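Choline kinase (Streptococcus pneumoniae, PDB 4R78) probably phosphorylates choline at the expense of ATP, using a protein kinase-like fold, and is captured here with AMP bound. Local coordinates at residues 221-233 against 254-268. Numbering follows the deposited sequence.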
loop_
_atom_site.group_PDB
_atom_site.type_symbol
_atom_site.label_atom_id
_atom_site.label_comp_id
_atom_site.label_asym_id
_atom_site.label_seq_id
_atom_site.Cartn_x
_atom_site.Cartn_y
_atom_site.Cartn_z
ATOM N N ASN A 221 -6.310 11.651 -1.592
ATOM C CA ASN A 221 -5.162 12.005 -2.429
ATOM C C ASN A 221 -5.607 12.237 -3.871
ATOM O O ASN A 221 -6.783 12.069 -4.205
ATOM C CB ASN A 221 -4.105 10.890 -2.365
ATOM C CG ASN A 221 -2.699 11.368 -2.723
ATOM O OD1 ASN A 221 -2.463 12.544 -2.985
ATOM N ND2 ASN A 221 -1.753 10.435 -2.727
ATOM N N ASP A 222 -4.669 12.640 -4.722
ATOM C CA ASP A 222 -4.937 12.723 -6.146
ATOM C C ASP A 222 -4.954 11.305 -6.724
ATOM O O ASP A 222 -4.017 10.543 -6.498
ATOM C CB ASP A 222 -3.871 13.577 -6.837
ATOM C CG ASP A 222 -4.268 13.968 -8.240
ATOM O OD1 ASP A 222 -4.355 13.071 -9.105
ATOM O OD2 ASP A 222 -4.499 15.173 -8.476
ATOM N N PRO A 223 -6.024 10.936 -7.459
ATOM C CA PRO A 223 -6.076 9.586 -8.025
ATOM C C PRO A 223 -4.886 9.197 -8.907
ATOM O O PRO A 223 -4.598 8.003 -9.043
ATOM C CB PRO A 223 -7.364 9.606 -8.848
ATOM C CG PRO A 223 -8.235 10.524 -8.092
ATOM C CD PRO A 223 -7.310 11.637 -7.643
ATOM N N MET A 224 -4.191 10.178 -9.483
ATOM C CA MET A 224 -3.019 9.866 -10.296
ATOM C C MET A 224 -1.887 9.234 -9.478
ATOM O O MET A 224 -1.021 8.567 -10.035
ATOM C CB MET A 224 -2.535 11.082 -11.095
ATOM C CG MET A 224 -3.487 11.541 -12.207
ATOM S SD MET A 224 -3.999 10.239 -13.357
ATOM C CE MET A 224 -5.610 9.815 -12.698
ATOM N N TRP A 225 -1.920 9.414 -8.156
ATOM C CA TRP A 225 -1.000 8.687 -7.276
ATOM C C TRP A 225 -1.229 7.181 -7.418
ATOM O O TRP A 225 -0.280 6.406 -7.571
ATOM C CB TRP A 225 -1.184 9.114 -5.815
ATOM C CG TRP A 225 -0.399 8.271 -4.846
ATOM C CD1 TRP A 225 -0.720 7.016 -4.408
ATOM C CD2 TRP A 225 0.833 8.619 -4.200
ATOM N NE1 TRP A 225 0.234 6.559 -3.535
ATOM C CE2 TRP A 225 1.201 7.518 -3.388
ATOM C CE3 TRP A 225 1.669 9.744 -4.235
ATOM C CZ2 TRP A 225 2.361 7.514 -2.607
ATOM C CZ3 TRP A 225 2.827 9.740 -3.453
ATOM C CH2 TRP A 225 3.161 8.626 -2.657
ATOM N N ASP A 226 -2.496 6.771 -7.353
ATOM C CA ASP A 226 -2.841 5.354 -7.467
ATOM C C ASP A 226 -2.458 4.783 -8.832
ATOM O O ASP A 226 -1.948 3.663 -8.924
ATOM C CB ASP A 226 -4.328 5.126 -7.193
ATOM C CG ASP A 226 -4.648 4.983 -5.713
ATOM O OD1 ASP A 226 -3.721 5.031 -4.870
ATOM O OD2 ASP A 226 -5.842 4.816 -5.405
ATOM N N LEU A 227 -2.698 5.553 -9.890
ATOM C CA LEU A 227 -2.324 5.111 -11.226
ATOM C C LEU A 227 -0.805 4.959 -11.353
ATOM O O LEU A 227 -0.322 3.948 -11.869
ATOM C CB LEU A 227 -2.895 6.043 -12.299
ATOM C CG LEU A 227 -4.336 5.754 -12.741
ATOM C CD1 LEU A 227 -5.372 5.890 -11.624
ATOM C CD2 LEU A 227 -4.704 6.643 -13.890
ATOM N N ALA A 228 -0.065 5.942 -10.842
ATOM C CA ALA A 228 1.394 5.865 -10.810
ATOM C C ALA A 228 1.879 4.611 -10.090
ATOM O O ALA A 228 2.777 3.929 -10.576
ATOM C CB ALA A 228 1.985 7.116 -10.186
ATOM N N ALA A 229 1.267 4.302 -8.947
ATOM C CA ALA A 229 1.659 3.130 -8.168
ATOM C C ALA A 229 1.396 1.828 -8.913
ATOM O O ALA A 229 2.277 0.971 -8.984
ATOM C CB ALA A 229 0.970 3.126 -6.806
ATOM N N LEU A 230 0.192 1.680 -9.460
ATOM C CA LEU A 230 -0.137 0.494 -10.250
ATOM C C LEU A 230 0.891 0.293 -11.368
ATOM O O LEU A 230 1.459 -0.793 -11.520
ATOM C CB LEU A 230 -1.544 0.611 -10.843
ATOM C CG LEU A 230 -2.043 -0.609 -11.620
ATOM C CD1 LEU A 230 -2.454 -1.734 -10.681
ATOM C CD2 LEU A 230 -3.195 -0.214 -12.520
ATOM N N PHE A 231 1.149 1.362 -12.114
ATOM C CA PHE A 231 2.046 1.319 -13.264
ATOM C C PHE A 231 3.483 1.021 -12.839
ATOM O O PHE A 231 4.140 0.152 -13.416
ATOM C CB PHE A 231 2.007 2.649 -14.029
ATOM C CG PHE A 231 0.690 2.952 -14.699
ATOM C CD1 PHE A 231 -0.344 2.023 -14.733
ATOM C CD2 PHE A 231 0.509 4.178 -15.334
ATOM C CE1 PHE A 231 -1.550 2.314 -15.373
ATOM C CE2 PHE A 231 -0.683 4.478 -15.981
ATOM C CZ PHE A 231 -1.715 3.551 -16.001
ATOM N N LEU A 232 3.959 1.726 -11.813
ATOM C CA LEU A 232 5.349 1.600 -11.375
ATOM C C LEU A 232 5.636 0.253 -10.719
ATOM O O LEU A 232 6.655 -0.381 -11.012
ATOM C CB LEU A 232 5.729 2.746 -10.428
ATOM C CG LEU A 232 7.207 2.925 -10.070
ATOM C CD1 LEU A 232 8.040 3.184 -11.317
ATOM C CD2 LEU A 232 7.382 4.053 -9.064
ATOM N N GLU A 233 4.735 -0.179 -9.840
ATOM C CA GLU A 233 4.948 -1.409 -9.081
ATOM C C GLU A 233 4.882 -2.673 -9.939
ATOM O O GLU A 233 5.464 -3.695 -9.576
ATOM C CB GLU A 233 3.981 -1.512 -7.890
ATOM C CG GLU A 233 4.112 -0.377 -6.858
ATOM C CD GLU A 233 5.326 -0.495 -5.937
ATOM O OE1 GLU A 233 6.204 -1.359 -6.155
ATOM O OE2 GLU A 233 5.395 0.295 -4.973
ATOM N N PRO A 254 -10.723 11.656 -14.667
ATOM C CA PRO A 254 -9.829 12.205 -15.685
ATOM C C PRO A 254 -8.384 11.752 -15.469
ATOM O O PRO A 254 -8.012 11.360 -14.357
ATOM C CB PRO A 254 -9.949 13.717 -15.472
ATOM C CG PRO A 254 -10.304 13.861 -14.031
ATOM C CD PRO A 254 -11.214 12.704 -13.752
ATOM N N VAL A 255 -7.587 11.815 -16.530
ATOM C CA VAL A 255 -6.198 11.361 -16.508
ATOM C C VAL A 255 -5.233 12.511 -16.787
ATOM O O VAL A 255 -5.467 13.329 -17.682
ATOM C CB VAL A 255 -5.982 10.222 -17.546
ATOM C CG1 VAL A 255 -4.495 9.934 -17.772
ATOM C CG2 VAL A 255 -6.726 8.960 -17.115
ATOM N N SER A 256 -4.151 12.563 -16.013
ATOM C CA SER A 256 -3.048 13.494 -16.239
ATOM C C SER A 256 -1.738 12.715 -16.295
ATOM O O SER A 256 -1.280 12.194 -15.277
ATOM C CB SER A 256 -2.986 14.541 -15.124
ATOM O OG SER A 256 -1.755 15.254 -15.152
ATOM N N HIS A 257 -1.137 12.645 -17.483
ATOM C CA HIS A 257 0.133 11.945 -17.670
ATOM C C HIS A 257 1.259 12.576 -16.858
ATOM O O HIS A 257 2.098 11.862 -16.315
ATOM C CB HIS A 257 0.518 11.889 -19.153
ATOM C CG HIS A 257 -0.305 10.930 -19.955
ATOM N ND1 HIS A 257 -1.575 11.227 -20.398
ATOM C CD2 HIS A 257 -0.033 9.680 -20.399
ATOM C CE1 HIS A 257 -2.052 10.203 -21.082
ATOM N NE2 HIS A 257 -1.138 9.250 -21.096
ATOM N N GLU A 258 1.272 13.907 -16.767
ATOM C CA GLU A 258 2.320 14.594 -16.014
ATOM C C GLU A 258 2.253 14.284 -14.521
ATOM O O GLU A 258 3.287 14.055 -13.891
ATOM C CB GLU A 258 2.308 16.109 -16.252
ATOM C CG GLU A 258 3.543 16.792 -15.665
ATOM C CD GLU A 258 3.609 18.289 -15.905
ATOM O OE1 GLU A 258 2.724 18.844 -16.589
ATOM O OE2 GLU A 258 4.570 18.909 -15.403
ATOM N N LYS A 259 1.044 14.260 -13.963
ATOM C CA LYS A 259 0.872 13.917 -12.550
ATOM C C LYS A 259 1.362 12.496 -12.278
ATOM O O LYS A 259 2.026 12.255 -11.277
ATOM C CB LYS A 259 -0.583 14.072 -12.104
ATOM C CG LYS A 259 -1.015 15.495 -11.809
ATOM C CD LYS A 259 -2.471 15.498 -11.385
ATOM C CE LYS A 259 -2.923 16.862 -10.930
ATOM N NZ LYS A 259 -4.392 16.843 -10.654
ATOM N N ILE A 260 1.037 11.566 -13.173
ATOM C CA ILE A 260 1.521 10.196 -13.047
ATOM C C ILE A 260 3.052 10.173 -12.974
ATOM O O ILE A 260 3.623 9.522 -12.098
ATOM C CB ILE A 260 0.985 9.292 -14.184
ATOM C CG1 ILE A 260 -0.527 9.106 -14.030
ATOM C CG2 ILE A 260 1.686 7.925 -14.185
ATOM C CD1 ILE A 260 -1.205 8.491 -15.244
ATOM N N ALA A 261 3.705 10.896 -13.881
ATOM C CA ALA A 261 5.165 10.940 -13.917
ATOM C C ALA A 261 5.741 11.494 -12.609
ATOM O O ALA A 261 6.715 10.959 -12.072
ATOM C CB ALA A 261 5.644 11.762 -15.112
ATOM N N ILE A 262 5.124 12.557 -12.098
ATOM C CA ILE A 262 5.553 13.180 -10.846
ATOM C C ILE A 262 5.370 12.242 -9.651
ATOM O O ILE A 262 6.275 12.101 -8.825
ATOM C CB ILE A 262 4.842 14.541 -10.616
ATOM C CG1 ILE A 262 5.334 15.560 -11.652
ATOM C CG2 ILE A 262 5.084 15.047 -9.195
ATOM C CD1 ILE A 262 4.506 16.836 -11.756
ATOM N N TYR A 263 4.213 11.589 -9.569
ATOM C CA TYR A 263 3.939 10.693 -8.450
ATOM C C TYR A 263 4.821 9.448 -8.435
ATOM O O TYR A 263 5.142 8.948 -7.363
ATOM C CB TYR A 263 2.447 10.347 -8.348
ATOM C CG TYR A 263 1.603 11.521 -7.896
ATOM C CD1 TYR A 263 1.959 12.260 -6.766
ATOM C CD2 TYR A 263 0.449 11.888 -8.586
ATOM C CE1 TYR A 263 1.200 13.343 -6.342
ATOM C CE2 TYR A 263 -0.324 12.975 -8.168
ATOM C CZ TYR A 263 0.059 13.690 -7.045
ATOM O OH TYR A 263 -0.692 14.762 -6.619
ATOM N N LYS A 264 5.251 8.986 -9.611
ATOM C CA LYS A 264 6.231 7.894 -9.687
ATOM C C LYS A 264 7.521 8.287 -8.959
ATOM O O LYS A 264 8.069 7.498 -8.197
ATOM C CB LYS A 264 6.538 7.521 -11.144
ATOM C CG LYS A 264 5.446 6.724 -11.853
ATOM C CD LYS A 264 5.887 6.399 -13.271
ATOM C CE LYS A 264 4.871 5.547 -14.010
ATOM N NZ LYS A 264 5.219 5.458 -15.460
ATOM N N ILE A 265 7.993 9.513 -9.188
ATOM C CA ILE A 265 9.205 10.008 -8.531
ATOM C C ILE A 265 9.014 10.115 -7.019
ATOM O O ILE A 265 9.890 9.721 -6.243
ATOM C CB ILE A 265 9.655 11.375 -9.112
ATOM C CG1 ILE A 265 10.070 11.222 -10.580
ATOM C CG2 ILE A 265 10.815 11.963 -8.301
ATOM C CD1 ILE A 265 10.082 12.530 -11.351
ATOM N N LEU A 266 7.857 10.627 -6.607
ATOM C CA LEU A 266 7.569 10.783 -5.187
ATOM C C LEU A 266 7.482 9.431 -4.492
ATOM O O LEU A 266 7.957 9.280 -3.373
ATOM C CB LEU A 266 6.286 11.589 -4.970
ATOM C CG LEU A 266 6.311 13.066 -5.375
ATOM C CD1 LEU A 266 4.991 13.721 -5.049
ATOM C CD2 LEU A 266 7.433 13.801 -4.679
ATOM N N GLN A 267 6.899 8.448 -5.173
ATOM C CA GLN A 267 6.788 7.094 -4.634
ATOM C C GLN A 267 8.146 6.423 -4.460
ATOM O O GLN A 267 8.428 5.858 -3.408
ATOM C CB GLN A 267 5.859 6.242 -5.502
ATOM C CG GLN A 267 4.399 6.552 -5.234
ATOM C CD GLN A 267 3.454 6.177 -6.356
ATOM O OE1 GLN A 267 2.378 6.773 -6.498
ATOM N NE2 GLN A 267 3.831 5.191 -7.149
ATOM N N ASP A 268 8.996 6.498 -5.481
ATOM C CA ASP A 268 10.331 5.926 -5.366
ATOM C C ASP A 268 11.123 6.564 -4.223
ATOM O O ASP A 268 11.832 5.863 -3.495
ATOM C CB ASP A 268 11.086 6.021 -6.689
ATOM C CG ASP A 268 10.766 4.872 -7.623
ATOM O OD1 ASP A 268 10.350 3.793 -7.146
ATOM O OD2 ASP A 268 10.946 5.038 -8.844
#
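Ala-228 presses its methyl among Ile-260, Tyr-263, Lys-264 and Gln-267, a knob in a hole where the axes of helix 223-233 and of the 257-268 part of helix 257-280 pass 8.1 Å apart, crossing at -66°. Ile-260 answers as a knob between Met-224, Leu-227, Ala-228 and Phe-231. The Met-224 chain, bent at chi2 (-52°) and chi3, turns along the lead-in to the second helix: SD lies 3.7 Å from Ile-260 CG1 and takes a weak but nearly straight hydrogen bond from Ser-256 N, while CE reaches Pro-254 O. Asp-222 splits its carboxylate. OD1 caps its own helix through Met-224 N, using the anti lone pair; OD2, met on the syn side, makes a 2.7 Å salt bridge with NZ of Lys-259, whose extended chain crosses it at about a right angle. Asp-189 is a second partner for each, giving its carboxylate to Lys-259 and its backbone N to Asp-222. Tyr-263 lies between these groups and Trp-225, its OH 3.4 Å from Asp-222 CB and its CD1 3.6 Å from Trp-225 CE3 at the indole edge. A chi1 of 172° swings the Trp-225 indole beside its carbonyl carbon, where Gln-267, a knob among Trp-225, Ala-228, Ala-229 and Leu-232, lays CG over the six-membered ring (CH-pi); Asn-221 ND2 lies over the opposite face. In this helical part of the kinase-like fold, a largely apolar seam with Gln-267 lodged in it has a buried ion pair at one end, and Asp-189, bound to both partners, would probably keep them charged.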